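Local structure of carboxypeptidase D (Drosophila melanogaster, 3MN8) at residues A41-L46 and M143-Y148; Y96-H101 and Q109-M114; H64-S69 and L75-I80. The protein removes C-terminal arginine or lysine from peptides and proteins as a zinc-dependent metallocarboxypeptidase, of which this chain holds the first, catalytically active carboxypeptidase domain. All coordinates share one frame; numbering follows the deposited sequence.

Interaction 1: residues A41-L46 and M143-Y148; sequences ASQEQL and MNPDGY
The Gln43 side chain runs alongside the Pro145 ring, both headed in one direction, and its amide oxygen rests against that ring: Gln43 OE1 is 3.6 Å from Pro145 CB, with Pro145 CG farther off. Gln43 reaches this place because CG stands anti to the backbone N (chi1 -174°) and the chain then bends at chi2. The second touch is lighter. The phenol end of Tyr148 comes up obliquely to the carbonyl of Ala41, Tyr148 OH lying 3.8 Å from Ala41 O. No hydrogen bond joins the two segments, so the contact is one of light van der Waals touches.

What positions these groups is a pair of helix starts, each with its own cap. Ser42 is the N-cap of one helix, its OG accepting from Gln45 N at 3.0 Å in a nearly straight bond. Asn144 plays the same part for the other through OD1, which takes the N-H of Gly147 from above the carbonyl plane. Gln43 and Pro145 are therefore both the first helical residue after a cap, an instructive case of two capped ends set against each other.

A second shell steadies them. Gln43 NE2 is bonded to Glu47 OE2, Asp146 forms a salt bridge with Arg73, and Tyr148 makes a cation-pi contact with Arg108. In this M14 catalytic domain the Tyr148 side chain lies about 9 Å from those of the zinc ligands His101 and Glu104. The contact thus brings the start of helix 43-56 against the short helix 145-149, which follows strand 136-140, while Ala41 N bonds to Gln109 of helix 106-121.

Interaction 2: residues Y96-H101 and Q109-M114; sequences YIANMH and QLLVYM. With ZN (zinc ion), chain F; GEM ((2-guanidinoethylmercapto)succinic acid), chain G.
Leu111 drives its two methyl groups into the backbone and side chains of Tyr96, Ile97 and Ala98, and nearly all the touching between the segments passes through it. CD2 sits against the root of the tyrosine, Leu111 CD2 to Tyr96 CB being 3.5 Å, and meets the ring obliquely; the hydroxyl at the far end of that ring is bonded to Leu328 O. CD1 takes the other branch of the contact: Leu111 CD1 is 3.6 Å from Ala98 CB and also borders the carbonyls of Tyr96 and Ile97. The leucine CG lies anti to its carbonyl carbon (chi1 -75°), which carries the fork toward the strand, where it crosses the Tyr96 side chain at about a right angle. Cut back to an alanine, this position would probably leave a gap beside Tyr96 CB and Ala98 CB and cost the two segments their apolar contacts.

Away from that fork the fit slackens. Met114 points toward the strand but its side chain stops short of contact, and from Asn99 onward the chain leaves the helix altogether. The looser side still lies inside the protein: Met114 and Asn99 are both buried, and Asn99 is held by Thr142, Gly102 and Glu104.

This departing loop ends at His101, whose ND1 binds the zinc at 2.1 Å. Glu104 and His217 are the other protein ligands, making up the family's HxxE-plus-histidine site, and the inhibitor (2-guanidinoethylmercapto)succinic acid adds a carboxylate, with GEM O13 2.1 Å from the zinc and O12 farther. His101 NE2 bonds to Asp172 OD1, which, with the zinc bond at ND1, probably fixes the turn of the ring. The chemistry thus divides: largely apolar contact fixes Tyr96 to Ala98 against the helix, and the chain beyond carries the metal ligand.

Interaction 3: residues H64-S69 and L75-I80; sequences HFLGRS and LLALQI
A beta hairpin at the edge of the central mixed sheet joins strand 61-68 to strand 74-80, the two running antiparallel with an angle of 157° between the short segments. His64 and Ala77 form a hydrogen-bonded pair: His64 N gives to Ala77 O at 2.8 Å, and Ala77 N returns a bond to His64 O. Phe65 and Leu76 follow as a non-hydrogen-bonded pair, their side chains on the face opposite to that of His64 and Ala77.

The register then slips by one residue in a beta bulge. Leu75 serves both ends of it, its O accepting from Leu66 N and its N giving to Gly67 O at 2.7 Å. Gly67 adopts backbone angles at which any CB would press on the carbonyl O of Leu66, so its lack of a side chain fits the bulge. One face of the Phe65 ring lies over the amide N of Gly67.

Side chains add to the main-chain bonds. The imidazole of His64 gives its NE2-H to Gln79 OE1 at 2.6 Å, the oxygen close to the ring plane but the donor tilted from the amide plane. With chi1 at 163°, Gln79 swings its CG beside the carbonyl carbon, and its extended chain brings OE1 to the edge of the imidazole, the amide plane turned 42° from the ring. Apolar contacts complete the pairing, with Leu66 CD1 4.1 Å from Ala77 CB and Leu75 CD1 near Ser69 CB. Helix 196-205 packs on Leu66 and Leu75, helix 43-56 on Leu76 and Leu78. Strand 61-68 is outermost in the sheet and 74-80 goes on to pair with 136-140, an antiparallel edge hairpin typical of the alpha/beta sheet of M14 carboxypeptidases.

How the interactions relate
All three contacts belong to the catalytic domain, but they differ in depth and chemistry. Interaction 2 is fully buried and apolar between strand and helix, with the zinc site at the end of its loop. Interactions 1 and 3 are partly buried; the first sets two capped helix starts together without a bond between them, whereas the third depends on main-chain hydrogen bonds. Interactions 2 and 3 reach the same central sheet, one at an inner strand and one at its edge, and do not touch. Interaction 1 bridges them: Asn144 ND2 bonds to Met100 O on one side, and Asp146 OD1 to Ser69 OG on the other.

Interaction 1: residues A41-L46 and M143-Y148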
loop_
_atom_site.group_PDB
_atom_site.type_symbol
_atom_site.label_atom_id
_atom_site.label_comp_id
_atom_site.label_asym_id
_atom_site.label_seq_id
_atom_site.Cartn_x
_atom_site.Cartn_y
_atom_site.Cartn_z
ATOM N N ALA A 41 -2.501 8.076 19.361
ATOM C CA ALA A 41 -2.572 6.781 20.036
ATOM C C ALA A 41 -1.168 6.210 20.299
ATOM O O ALA A 41 -0.340 6.107 19.393
ATOM C CB ALA A 41 -3.418 5.806 19.238
ATOM N N SER A 42 -0.910 5.858 21.556
ATOM C CA SER A 42 0.380 5.289 21.937
ATOM C C SER A 42 0.466 3.836 21.496
ATOM O O SER A 42 -0.515 3.262 21.038
ATOM C CB SER A 42 0.584 5.379 23.454
ATOM O OG SER A 42 -0.273 4.482 24.146
ATOM N N GLN A 43 1.638 3.237 21.643
ATOM C CA GLN A 43 1.775 1.812 21.390
ATOM C C GLN A 43 0.732 1.037 22.184
ATOM O O GLN A 43 0.012 0.229 21.616
ATOM C CB GLN A 43 3.173 1.326 21.762
ATOM C CG GLN A 43 3.437 -0.119 21.392
ATOM C CD GLN A 43 3.330 -0.373 19.889
ATOM O OE1 GLN A 43 3.555 0.523 19.066
ATOM N NE2 GLN A 43 2.997 -1.609 19.526
ATOM N N GLU A 44 0.636 1.281 23.492
ATOM C CA GLU A 44 -0.364 0.576 24.291
ATOM C C GLU A 44 -1.779 0.856 23.776
ATOM O O GLU A 44 -2.593 -0.055 23.651
ATOM C CB GLU A 44 -0.270 0.925 25.781
ATOM C CG GLU A 44 -1.132 0.009 26.660
ATOM C CD GLU A 44 -1.629 0.667 27.942
ATOM O OE1 GLU A 44 -1.184 1.794 28.257
ATOM O OE2 GLU A 44 -2.471 0.051 28.635
ATOM N N GLN A 45 -2.068 2.117 23.473
ATOM C CA GLN A 45 -3.399 2.493 23.007
ATOM C C GLN A 45 -3.757 1.828 21.693
ATOM O O GLN A 45 -4.925 1.535 21.434
ATOM C CB GLN A 45 -3.528 4.008 22.889
ATOM C CG GLN A 45 -3.530 4.691 24.254
ATOM C CD GLN A 45 -4.173 6.054 24.223
ATOM O OE1 GLN A 45 -3.690 6.961 23.551
ATOM N NE2 GLN A 45 -5.269 6.210 24.952
ATOM N N LEU A 46 -2.741 1.580 20.874
ATOM C CA LEU A 46 -2.928 0.928 19.575
ATOM C C LEU A 46 -3.226 -0.577 19.685
ATOM O O LEU A 46 -4.171 -1.076 19.089
ATOM C CB LEU A 46 -1.699 1.166 18.689
ATOM C CG LEU A 46 -1.616 0.358 17.395
ATOM C CD1 LEU A 46 -2.868 0.591 16.556
ATOM C CD2 LEU A 46 -0.356 0.711 16.618
ATOM N N MET A 143 5.143 1.353 11.686
ATOM C CA MET A 143 6.143 0.390 11.254
ATOM C C MET A 143 7.435 0.736 12.009
ATOM O O MET A 143 8.461 0.063 11.876
ATOM C CB MET A 143 6.316 0.521 9.741
ATOM C CG MET A 143 7.174 -0.519 9.098
ATOM S SD MET A 143 7.555 -0.056 7.397
ATOM C CE MET A 143 9.198 -0.764 7.251
ATOM N N ASN A 144 7.365 1.794 12.816
ATOM C CA ASN A 144 8.502 2.229 13.606
ATOM C C ASN A 144 8.084 2.789 14.972
ATOM O O ASN A 144 8.130 4.005 15.205
ATOM C CB ASN A 144 9.319 3.252 12.833
ATOM C CG ASN A 144 10.594 3.630 13.549
ATOM O OD1 ASN A 144 10.958 3.018 14.561
ATOM N ND2 ASN A 144 11.285 4.639 13.032
ATOM N N PRO A 145 7.679 1.887 15.884
ATOM C CA PRO A 145 7.260 2.236 17.248
ATOM C C PRO A 145 8.397 2.887 18.035
ATOM O O PRO A 145 8.192 3.849 18.779
ATOM C CB PRO A 145 6.920 0.875 17.883
ATOM C CG PRO A 145 6.928 -0.121 16.769
ATOM C CD PRO A 145 7.764 0.429 15.673
ATOM N N ASP A 146 9.591 2.333 17.877
ATOM C CA ASP A 146 10.742 2.788 18.618
ATOM C C ASP A 146 11.072 4.184 18.131
ATOM O O ASP A 146 11.438 5.067 18.915
ATOM C CB ASP A 146 11.928 1.829 18.416
ATOM C CG ASP A 146 11.709 0.466 19.080
ATOM O OD1 ASP A 146 10.571 0.166 19.499
ATOM O OD2 ASP A 146 12.676 -0.311 19.188
ATOM N N GLY A 147 10.925 4.378 16.825
ATOM C CA GLY A 147 11.192 5.666 16.215
ATOM C C GLY A 147 10.196 6.679 16.718
ATOM O O GLY A 147 10.551 7.809 17.064
ATOM N N TYR A 148 8.941 6.249 16.771
ATOM C CA TYR A 148 7.850 7.094 17.231
ATOM C C TYR A 148 8.061 7.516 18.679
ATOM O O TYR A 148 8.141 8.706 18.988
ATOM C CB TYR A 148 6.528 6.350 17.090
ATOM C CG TYR A 148 5.341 7.068 17.689
ATOM C CD1 TYR A 148 4.836 8.226 17.106
ATOM C CD2 TYR A 148 4.709 6.580 18.825
ATOM C CE1 TYR A 148 3.740 8.888 17.643
ATOM C CE2 TYR A 148 3.608 7.231 19.363
ATOM C CZ TYR A 148 3.135 8.387 18.763
ATOM O OH TYR A 148 2.051 9.043 19.291
#

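Interaction 2: residues Y96-H101 and Q109-M114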
loop_
_atom_site.group_PDB
_atom_site.type_symbol
_atom_site.label_atom_id
_atom_site.label_comp_id
_atom_site.label_asym_id
_atom_site.label_seq_id
_atom_site.Cartn_x
_atom_site.Cartn_y
_atom_site.Cartn_z
ATOM N N TYR A 96 -2.069 -0.843 3.831
ATOM C CA TYR A 96 -1.652 0.531 4.096
ATOM C C TYR A 96 -0.618 0.530 5.223
ATOM O O TYR A 96 -0.873 -0.009 6.308
ATOM C CB TYR A 96 -2.847 1.391 4.507
ATOM C CG TYR A 96 -3.605 1.988 3.346
ATOM C CD1 TYR A 96 -3.009 2.121 2.098
ATOM C CD2 TYR A 96 -4.917 2.432 3.501
ATOM C CE1 TYR A 96 -3.692 2.684 1.041
ATOM C CE2 TYR A 96 -5.613 2.992 2.443
ATOM C CZ TYR A 96 -4.992 3.111 1.210
ATOM O OH TYR A 96 -5.654 3.654 0.129
ATOM N N ILE A 97 0.559 1.097 4.981
ATOM C CA ILE A 97 1.509 1.230 6.081
ATOM C C ILE A 97 1.735 2.701 6.388
ATOM O O ILE A 97 1.634 3.543 5.494
ATOM C CB ILE A 97 2.859 0.505 5.838
ATOM C CG1 ILE A 97 2.665 -1.009 5.622
ATOM C CG2 ILE A 97 3.755 0.696 7.048
ATOM C CD1 ILE A 97 2.409 -1.428 4.205
ATOM N N ALA A 98 2.022 3.007 7.651
ATOM C CA ALA A 98 2.307 4.375 8.054
ATOM C C ALA A 98 3.488 4.460 9.025
ATOM O O ALA A 98 4.010 3.448 9.486
ATOM C CB ALA A 98 1.075 4.994 8.669
ATOM N N ASN A 99 3.907 5.684 9.315
ATOM C CA ASN A 99 4.856 5.961 10.385
ATOM C C ASN A 99 6.160 5.175 10.332
ATOM O O ASN A 99 6.702 4.813 11.385
ATOM C CB ASN A 99 4.198 5.751 11.751
ATOM C CG ASN A 99 5.002 6.369 12.883
ATOM O OD1 ASN A 99 5.365 5.698 13.844
ATOM N ND2 ASN A 99 5.300 7.654 12.760
ATOM N N MET A 100 6.673 4.918 9.129
ATOM C CA MET A 100 7.948 4.214 9.028
ATOM C C MET A 100 9.049 5.136 9.513
ATOM O O MET A 100 10.013 4.705 10.148
ATOM C CB MET A 100 8.214 3.708 7.610
ATOM C CG MET A 100 8.728 4.745 6.635
ATOM S SD MET A 100 9.049 3.986 5.033
ATOM C CE MET A 100 9.949 2.521 5.541
ATOM N N HIS A 101 8.895 6.419 9.216
ATOM C CA HIS A 101 9.688 7.431 9.882
ATOM C C HIS A 101 8.867 7.871 11.086
ATOM O O HIS A 101 7.824 8.540 10.944
ATOM C CB HIS A 101 10.001 8.593 8.944
ATOM C CG HIS A 101 10.805 8.189 7.749
ATOM N ND1 HIS A 101 10.268 8.094 6.484
ATOM C CD2 HIS A 101 12.104 7.827 7.635
ATOM C CE1 HIS A 101 11.207 7.710 5.638
ATOM N NE2 HIS A 101 12.331 7.541 6.310
ATOM N N GLN A 109 -2.156 8.137 12.560
ATOM C CA GLN A 109 -3.500 8.363 13.092
ATOM C C GLN A 109 -4.591 8.151 12.056
ATOM O O GLN A 109 -5.680 7.663 12.398
ATOM C CB GLN A 109 -3.636 9.749 13.725
ATOM C CG GLN A 109 -3.279 9.778 15.192
ATOM C CD GLN A 109 -3.970 8.681 15.960
ATOM O OE1 GLN A 109 -3.322 7.817 16.557
ATOM N NE2 GLN A 109 -5.295 8.700 15.945
ATOM N N LEU A 110 -4.306 8.502 10.799
ATOM C CA LEU A 110 -5.276 8.290 9.723
ATOM C C LEU A 110 -5.647 6.813 9.543
ATOM O O LEU A 110 -6.799 6.479 9.226
ATOM C CB LEU A 110 -4.770 8.860 8.402
ATOM C CG LEU A 110 -4.744 10.388 8.303
ATOM C CD1 LEU A 110 -4.338 10.792 6.904
ATOM C CD2 LEU A 110 -6.086 10.981 8.626
ATOM N N LEU A 111 -4.674 5.929 9.744
ATOM C CA LEU A 111 -4.935 4.508 9.605
ATOM C C LEU A 111 -5.698 3.999 10.808
ATOM O O LEU A 111 -6.520 3.096 10.697
ATOM C CB LEU A 111 -3.638 3.728 9.432
ATOM C CG LEU A 111 -3.012 3.864 8.048
ATOM C CD1 LEU A 111 -1.781 2.973 7.913
ATOM C CD2 LEU A 111 -4.065 3.504 7.013
ATOM N N VAL A 112 -5.427 4.581 11.968
ATOM C CA VAL A 112 -6.162 4.222 13.164
ATOM C C VAL A 112 -7.614 4.609 12.958
ATOM O O VAL A 112 -8.524 3.822 13.228
ATOM C CB VAL A 112 -5.584 4.935 14.385
ATOM C CG1 VAL A 112 -6.607 4.990 15.499
ATOM C CG2 VAL A 112 -4.302 4.226 14.838
ATOM N N TYR A 113 -7.822 5.820 12.452
ATOM C CA TYR A 113 -9.150 6.288 12.051
ATOM C C TYR A 113 -9.846 5.395 11.001
ATOM O O TYR A 113 -11.019 5.056 11.138
ATOM C CB TYR A 113 -9.052 7.719 11.510
ATOM C CG TYR A 113 -8.706 8.764 12.552
ATOM C CD1 TYR A 113 -8.175 9.999 12.178
ATOM C CD2 TYR A 113 -8.921 8.527 13.907
ATOM C CE1 TYR A 113 -7.864 10.967 13.127
ATOM C CE2 TYR A 113 -8.615 9.488 14.863
ATOM C CZ TYR A 113 -8.084 10.700 14.464
ATOM O OH TYR A 113 -7.774 11.649 15.406
ATOM N N MET A 114 -9.129 5.029 9.945
ATOM C CA MET A 114 -9.709 4.181 8.910
ATOM C C MET A 114 -10.266 2.872 9.490
ATOM O O MET A 114 -11.414 2.529 9.246
ATOM C CB MET A 114 -8.685 3.905 7.797
ATOM C CG MET A 114 -9.196 2.994 6.663
ATOM S SD MET A 114 -10.584 3.668 5.696
ATOM C CE MET A 114 -9.852 5.230 5.205
HETATM ZN ZN ZN F . 9.207 9.763 5.651
HETATM C C8 GEM G . 11.382 10.305 1.345
HETATM S S7 GEM G . 10.351 9.008 0.720
HETATM C C6 GEM G . 9.400 9.898 -0.478
HETATM C C5 GEM G . 10.248 10.664 -1.491
HETATM N N3 GEM G . 10.905 9.685 -2.342
HETATM C C1 GEM G . 11.859 9.916 -3.237
HETATM N N4 GEM G . 12.369 8.917 -3.947
HETATM N N2 GEM G . 12.313 11.151 -3.423
HETATM C C9 GEM G . 12.434 9.663 2.209
HETATM O O14 GEM G . 12.354 8.432 2.419
HETATM O O15 GEM G . 13.352 10.370 2.676
HETATM C C10 GEM G . 10.600 11.392 2.102
HETATM C C11 GEM G . 9.970 10.989 3.430
HETATM O O12 GEM G . 8.764 11.288 3.611
HETATM O O13 GEM G . 10.666 10.415 4.307
#

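Interaction 3: residues H64-S69 and L75-I80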
loop_
_atom_site.group_PDB
_atom_site.type_symbol
_atom_site.label_atom_id
_atom_site.label_comp_id
_atom_site.label_asym_id
_atom_site.label_seq_id
_atom_site.Cartn_x
_atom_site.Cartn_y
_atom_site.Cartn_z
ATOM N N HIS A 64 -2.809 -9.387 13.210
ATOM C CA HIS A 64 -1.666 -10.153 12.747
ATOM C C HIS A 64 -0.376 -9.601 13.331
ATOM O O HIS A 64 -0.144 -8.386 13.309
ATOM C CB HIS A 64 -1.611 -10.103 11.230
ATOM C CG HIS A 64 -2.842 -10.649 10.580
ATOM N ND1 HIS A 64 -2.979 -11.982 10.255
ATOM C CD2 HIS A 64 -4.004 -10.051 10.231
ATOM C CE1 HIS A 64 -4.167 -12.178 9.716
ATOM N NE2 HIS A 64 -4.808 -11.022 9.686
ATOM N N PHE A 65 0.449 -10.503 13.861
ATOM C CA PHE A 65 1.768 -10.162 14.395
ATOM C C PHE A 65 2.805 -10.332 13.288
ATOM O O PHE A 65 2.908 -11.408 12.690
ATOM C CB PHE A 65 2.089 -11.070 15.585
ATOM C CG PHE A 65 3.518 -11.006 16.051
ATOM C CD1 PHE A 65 4.469 -11.880 15.549
ATOM C CD2 PHE A 65 3.903 -10.095 17.015
ATOM C CE1 PHE A 65 5.779 -11.828 15.982
ATOM C CE2 PHE A 65 5.210 -10.043 17.458
ATOM C CZ PHE A 65 6.150 -10.909 16.939
ATOM N N LEU A 66 3.551 -9.267 13.004
ATOM C CA LEU A 66 4.536 -9.270 11.924
ATOM C C LEU A 66 5.928 -9.421 12.511
ATOM O O LEU A 66 6.829 -9.973 11.879
ATOM C CB LEU A 66 4.462 -7.972 11.129
ATOM C CG LEU A 66 3.081 -7.565 10.610
ATOM C CD1 LEU A 66 3.201 -6.378 9.694
ATOM C CD2 LEU A 66 2.435 -8.704 9.873
ATOM N N GLY A 67 6.107 -8.924 13.727
ATOM C CA GLY A 67 7.379 -9.061 14.393
ATOM C C GLY A 67 7.521 -8.006 15.459
ATOM O O GLY A 67 6.557 -7.327 15.796
ATOM N N ARG A 68 8.732 -7.857 15.982
ATOM C CA ARG A 68 8.970 -6.902 17.040
ATOM C C ARG A 68 10.131 -5.958 16.705
ATOM O O ARG A 68 11.021 -6.299 15.921
ATOM C CB ARG A 68 9.202 -7.641 18.355
ATOM C CG ARG A 68 7.975 -7.724 19.255
ATOM C CD ARG A 68 8.091 -8.915 20.188
ATOM N NE ARG A 68 7.046 -8.926 21.206
ATOM C CZ ARG A 68 6.407 -10.017 21.620
ATOM N NH1 ARG A 68 6.693 -11.204 21.102
ATOM N NH2 ARG A 68 5.477 -9.916 22.555
ATOM N N SER A 69 10.092 -4.763 17.295
ATOM C CA SER A 69 11.121 -3.757 17.106
ATOM C C SER A 69 12.327 -4.084 17.983
ATOM O O SER A 69 12.289 -5.016 18.798
ATOM C CB SER A 69 10.573 -2.397 17.493
ATOM O OG SER A 69 10.528 -2.264 18.908
ATOM N N LEU A 75 5.027 -5.100 16.228
ATOM C CA LEU A 75 4.621 -4.602 14.922
ATOM C C LEU A 75 3.374 -5.365 14.509
ATOM O O LEU A 75 3.435 -6.570 14.269
ATOM C CB LEU A 75 5.737 -4.794 13.891
ATOM C CG LEU A 75 6.943 -3.836 13.885
ATOM C CD1 LEU A 75 7.163 -3.183 15.237
ATOM C CD2 LEU A 75 8.205 -4.552 13.454
ATOM N N LEU A 76 2.245 -4.659 14.432
ATOM C CA LEU A 76 0.935 -5.287 14.270
ATOM C C LEU A 76 0.189 -4.799 13.025
ATOM O O LEU A 76 0.298 -3.634 12.645
ATOM C CB LEU A 76 0.062 -4.990 15.492
ATOM C CG LEU A 76 0.496 -5.493 16.865
ATOM C CD1 LEU A 76 -0.335 -4.826 17.960
ATOM C CD2 LEU A 76 0.380 -7.007 16.944
ATOM N N ALA A 77 -0.594 -5.690 12.418
ATOM C CA ALA A 77 -1.431 -5.331 11.275
ATOM C C ALA A 77 -2.848 -5.824 11.476
ATOM O O ALA A 77 -3.063 -7.011 11.708
ATOM C CB ALA A 77 -0.875 -5.911 9.996
ATOM N N LEU A 78 -3.813 -4.914 11.373
ATOM C CA LEU A 78 -5.207 -5.304 11.467
ATOM C C LEU A 78 -5.730 -5.603 10.089
ATOM O O LEU A 78 -5.744 -4.724 9.230
ATOM C CB LEU A 78 -6.058 -4.197 12.091
ATOM C CG LEU A 78 -7.510 -4.585 12.423
ATOM C CD1 LEU A 78 -7.564 -5.512 13.639
ATOM C CD2 LEU A 78 -8.404 -3.360 12.662
ATOM N N GLN A 79 -6.159 -6.843 9.888
ATOM C CA GLN A 79 -6.883 -7.242 8.685
ATOM C C GLN A 79 -8.388 -7.050 8.813
ATOM O O GLN A 79 -8.982 -7.397 9.829
ATOM C CB GLN A 79 -6.619 -8.707 8.371
ATOM C CG GLN A 79 -7.599 -9.302 7.415
ATOM C CD GLN A 79 -7.422 -10.789 7.309
ATOM O OE1 GLN A 79 -6.909 -11.426 8.226
ATOM N NE2 GLN A 79 -7.850 -11.358 6.190
ATOM N N ILE A 80 -8.993 -6.515 7.756
ATOM C CA ILE A 80 -10.439 -6.368 7.643
ATOM C C ILE A 80 -10.890 -7.050 6.362
ATOM O O ILE A 80 -10.360 -6.770 5.286
ATOM C CB ILE A 80 -10.826 -4.895 7.550
ATOM C CG1 ILE A 80 -10.374 -4.159 8.817
ATOM C CG2 ILE A 80 -12.323 -4.760 7.309
ATOM C CD1 ILE A 80 -10.392 -2.656 8.720
#